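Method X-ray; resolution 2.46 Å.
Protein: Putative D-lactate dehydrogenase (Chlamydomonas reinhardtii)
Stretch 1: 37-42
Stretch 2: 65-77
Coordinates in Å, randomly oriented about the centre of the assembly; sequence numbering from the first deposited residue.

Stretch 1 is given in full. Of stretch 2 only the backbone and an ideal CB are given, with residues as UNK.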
# COMPACT_ATOMS: atom_id res chain seq x y z
N CYS A 37 -40.66 -3.40 6.28
CA CYS A 37 -39.43 -2.85 6.84
C CYS A 37 -38.50 -2.23 5.78
O CYS A 37 -38.19 -2.85 4.76
CB CYS A 37 -38.67 -3.95 7.56
SG CYS A 37 -39.49 -4.73 8.93
N ILE A 38 -38.06 -1.00 6.02
CA ILE A 38 -37.04 -0.42 5.17
C ILE A 38 -35.72 -0.28 5.94
O ILE A 38 -35.73 0.16 7.09
CB ILE A 38 -37.52 0.96 4.59
CG1 ILE A 38 -36.45 1.59 3.67
CG2 ILE A 38 -37.91 1.93 5.69
CD1 ILE A 38 -36.99 2.73 2.76
N CYS A 39 -34.59 -0.67 5.33
CA CYS A 39 -33.25 -0.53 5.97
C CYS A 39 -32.33 0.42 5.21
O CYS A 39 -31.99 0.19 4.04
CB CYS A 39 -32.53 -1.87 6.13
SG CYS A 39 -33.32 -2.96 7.36
N TYR A 40 -31.93 1.49 5.89
CA TYR A 40 -30.99 2.44 5.34
C TYR A 40 -29.51 2.06 5.49
O TYR A 40 -29.13 1.28 6.36
CB TYR A 40 -31.29 3.79 5.96
CG TYR A 40 -32.62 4.31 5.46
CD1 TYR A 40 -33.79 3.95 6.09
CD2 TYR A 40 -32.70 5.11 4.33
CE1 TYR A 40 -35.03 4.41 5.63
CE2 TYR A 40 -33.92 5.57 3.87
CZ TYR A 40 -35.10 5.22 4.52
OH TYR A 40 -36.33 5.67 4.07
N SER A 41 -28.68 2.60 4.61
CA SER A 41 -27.24 2.28 4.66
C SER A 41 -26.96 0.79 4.50
O SER A 41 -26.16 0.24 5.25
CB SER A 41 -26.61 2.76 5.98
OG SER A 41 -26.77 4.16 6.13
N THR A 42 -27.55 0.15 3.49
CA THR A 42 -27.28 -1.26 3.34
C THR A 42 -26.06 -1.39 2.47
O THR A 42 -26.16 -1.42 1.24
CB THR A 42 -28.47 -2.01 2.66
OG1 THR A 42 -29.68 -1.78 3.38
CG2 THR A 42 -28.20 -3.49 2.58
N UNK A 65 -29.39 1.30 -0.25
CA UNK A 65 -27.95 1.43 -0.02
C UNK A 65 -27.51 2.78 0.55
O UNK A 65 -26.80 2.80 1.54
CB UNK A 65 -27.21 1.19 -1.34
N UNK A 66 -27.97 3.90 -0.03
CA UNK A 66 -27.53 5.15 0.60
C UNK A 66 -28.06 5.31 2.03
O UNK A 66 -29.01 4.66 2.42
CB UNK A 66 -27.98 6.34 -0.25
N UNK A 67 -27.39 6.16 2.83
CA UNK A 67 -27.83 6.42 4.20
C UNK A 67 -29.13 7.19 4.19
O UNK A 67 -29.66 7.50 3.12
CB UNK A 67 -26.76 7.19 4.98
N UNK A 68 -29.62 7.52 5.37
CA UNK A 68 -30.88 8.21 5.46
C UNK A 68 -30.72 9.73 5.51
O UNK A 68 -29.95 10.26 6.30
CB UNK A 68 -31.64 7.72 6.69
N UNK A 69 -31.49 10.40 4.66
CA UNK A 69 -31.59 11.86 4.59
C UNK A 69 -33.02 12.30 4.61
O UNK A 69 -33.94 11.53 4.87
CB UNK A 69 -30.90 12.40 3.33
N UNK A 70 -33.17 13.57 4.28
CA UNK A 70 -34.45 14.22 4.20
C UNK A 70 -35.02 13.71 2.88
O UNK A 70 -36.20 13.33 2.79
CB UNK A 70 -34.35 15.75 4.27
N UNK A 71 -34.16 13.72 1.87
CA UNK A 71 -34.39 13.08 0.58
C UNK A 71 -34.55 11.55 0.49
O UNK A 71 -35.30 11.06 -0.35
CB UNK A 71 -33.22 13.47 -0.33
N UNK A 72 -33.88 10.79 1.35
CA UNK A 72 -34.05 9.34 1.24
C UNK A 72 -35.07 8.80 2.22
O UNK A 72 -35.35 7.60 2.27
CB UNK A 72 -32.71 8.63 1.46
N UNK A 73 -35.73 9.71 2.92
CA UNK A 73 -36.74 9.33 3.89
C UNK A 73 -38.04 9.10 3.13
O UNK A 73 -38.87 8.29 3.51
CB UNK A 73 -36.90 10.39 4.98
N UNK A 74 -38.15 9.80 2.02
CA UNK A 74 -39.30 9.70 1.16
C UNK A 74 -39.38 8.31 0.55
O UNK A 74 -40.40 7.94 -0.06
CB UNK A 74 -39.25 10.77 0.07
N UNK A 75 -38.31 7.55 0.73
CA UNK A 75 -38.24 6.16 0.29
C UNK A 75 -39.03 5.23 1.21
O UNK A 75 -39.37 4.11 0.82
CB UNK A 75 -36.78 5.71 0.22
N UNK A 76 -39.35 5.71 2.41
CA UNK A 76 -39.92 4.90 3.48
C UNK A 76 -41.44 4.93 3.44
O UNK A 76 -42.10 4.44 4.35
CB UNK A 76 -39.42 5.39 4.84
N UNK A 77 -41.97 5.52 2.38
CA UNK A 77 -43.41 5.68 2.19
C UNK A 77 -44.12 4.32 2.18
O UNK A 77 -43.82 3.45 1.36
CB UNK A 77 -43.69 6.43 0.89

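At position 65 the CB points away from stretch 1 overall, yet lies 3.8 Å from Thr-42 O, and the backbone does the joining: the position's O is 3.2 Å from Ser-41 CA and its CA 3.6 Å from Thr-42 O, both CA-H...O contacts. Almost any side chain that can leave along this direction without crowding Thr-42 would suit. The residue is Glu-65, whose OE2 is hydrogen-bonded elsewhere in the structure.

Position 66 has its CB away, with nothing of stretch 1 within 5.5 Å. Its O accepts a hydrogen bond from Ser-41 N (3.0 Å), while its phi of -64° is one that proline allows; many residues would fit. It is Pro-66, which has no amide hydrogen to offer but needs none here, since the carbonyl makes the bond.

At position 67 the ideal CB sits tightly, 3.2 Å from Ser-41 OG, although the bond points away overall. Small or compact side chains are plausible, and phi -68° again admits proline. Pro-67 is found, its CA 3.2 Å from Ser-41 OG.

Position 68 points sideways, its CB 3.7 Å from Tyr-40 CD2, beside an aromatic ring; leucine, isoleucine, valine or methionine could cover it. Leu-68 does so with CD1 3.8 Å from the centroid of the Tyr-40 ring, a CH-pi contact over one face.

The CB of position 69 points away and positions 70 and 71 are out of reach of stretch 1, so stretch 1 sets no requirement on any of them. They are Asp-69, Lys-70 and Asp-71.

Position 72 offers its O to Tyr-40 OH, which donates a 2.8 Å hydrogen bond; its sideways CB is 4.1 Å from Tyr-40 CE2, leaving room for a small or medium residue. Thr-72 also knits its own loop: OG1 donates to Pro-67 O (2.9 Å) and accepts from Asp-69 N at a very short 2.5 Å.

Positions 73 and 74 point away, leaving the choice wide; they are Ala-73 and Gln-74.

Position 75 points toward stretch 1, its CB 3.9 Å from both Ile-38 CD1 and Tyr-40 OH, a place for an aliphatic side chain. Leu-75 packs its CB 3.9 Å from Ile-38 CD1, and its CD1 reaches to 4.5 Å from Tyr-40 CE2.

At position 76 the ideal CB is only 3.2 Å from Tyr-40 OH and 3.9 Å from Ile-38 CG2, so a small residue, alanine or glycine, is the natural expectation. Ala-76 sets its methyl at the edge of the Tyr-40 ring and against Ile-38.

Position 77 points away with nothing of stretch 1 near its CB, so the choice is open; it is Arg-77.

Stretch 2, residues 65-77: EPPLDKDTAQLAR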
# COMPACT_ATOMS: atom_id res chain seq x y z
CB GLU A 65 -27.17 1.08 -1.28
CG GLU A 65 -27.63 -0.24 -1.88
CD GLU A 65 -26.75 -0.73 -3.03
OE1 GLU A 65 -25.90 0.05 -3.52
OE2 GLU A 65 -26.89 -1.90 -3.42
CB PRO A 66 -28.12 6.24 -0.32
CG PRO A 66 -29.23 5.58 -1.07
CD PRO A 66 -28.76 4.15 -1.25
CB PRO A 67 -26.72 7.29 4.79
CG PRO A 67 -26.09 7.96 3.58
CD PRO A 67 -26.19 6.94 2.47
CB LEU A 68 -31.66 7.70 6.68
CG LEU A 68 -32.89 8.47 7.16
CD1 LEU A 68 -33.99 8.41 6.12
CD2 LEU A 68 -33.32 7.81 8.46
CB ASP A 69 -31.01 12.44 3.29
CG ASP A 69 -29.59 12.11 3.10
OD1 ASP A 69 -28.89 12.01 4.12
OD2 ASP A 69 -29.18 11.92 1.94
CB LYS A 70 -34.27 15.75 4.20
CG LYS A 70 -33.66 16.32 5.49
CD LYS A 70 -33.50 17.85 5.47
CE LYS A 70 -32.51 18.32 4.39
NZ LYS A 70 -31.08 17.96 4.67
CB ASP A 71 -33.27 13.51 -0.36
CG ASP A 71 -33.32 14.99 -0.68
OD1 ASP A 71 -34.40 15.60 -0.51
OD2 ASP A 71 -32.28 15.55 -1.09
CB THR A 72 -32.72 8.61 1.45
OG1 THR A 72 -32.15 9.02 2.70
CG2 THR A 72 -31.76 8.93 0.30
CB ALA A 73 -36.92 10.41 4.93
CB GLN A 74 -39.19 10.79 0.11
CG GLN A 74 -39.11 12.16 0.79
CD GLN A 74 -38.77 13.30 -0.15
OE1 GLN A 74 -38.13 13.10 -1.19
NE2 GLN A 74 -39.18 14.51 0.20
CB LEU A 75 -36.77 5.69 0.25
CG LEU A 75 -35.85 6.11 -0.90
CD1 LEU A 75 -34.38 5.73 -0.58
CD2 LEU A 75 -36.30 5.56 -2.27
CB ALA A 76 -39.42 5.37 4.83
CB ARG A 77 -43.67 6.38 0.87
CG ARG A 77 -45.08 6.80 0.62
CD ARG A 77 -45.15 7.19 -0.84
NE ARG A 77 -44.18 8.22 -1.19
CZ ARG A 77 -43.97 8.65 -2.44
NH1 ARG A 77 -44.67 8.12 -3.44
NH2 ARG A 77 -43.07 9.58 -2.68
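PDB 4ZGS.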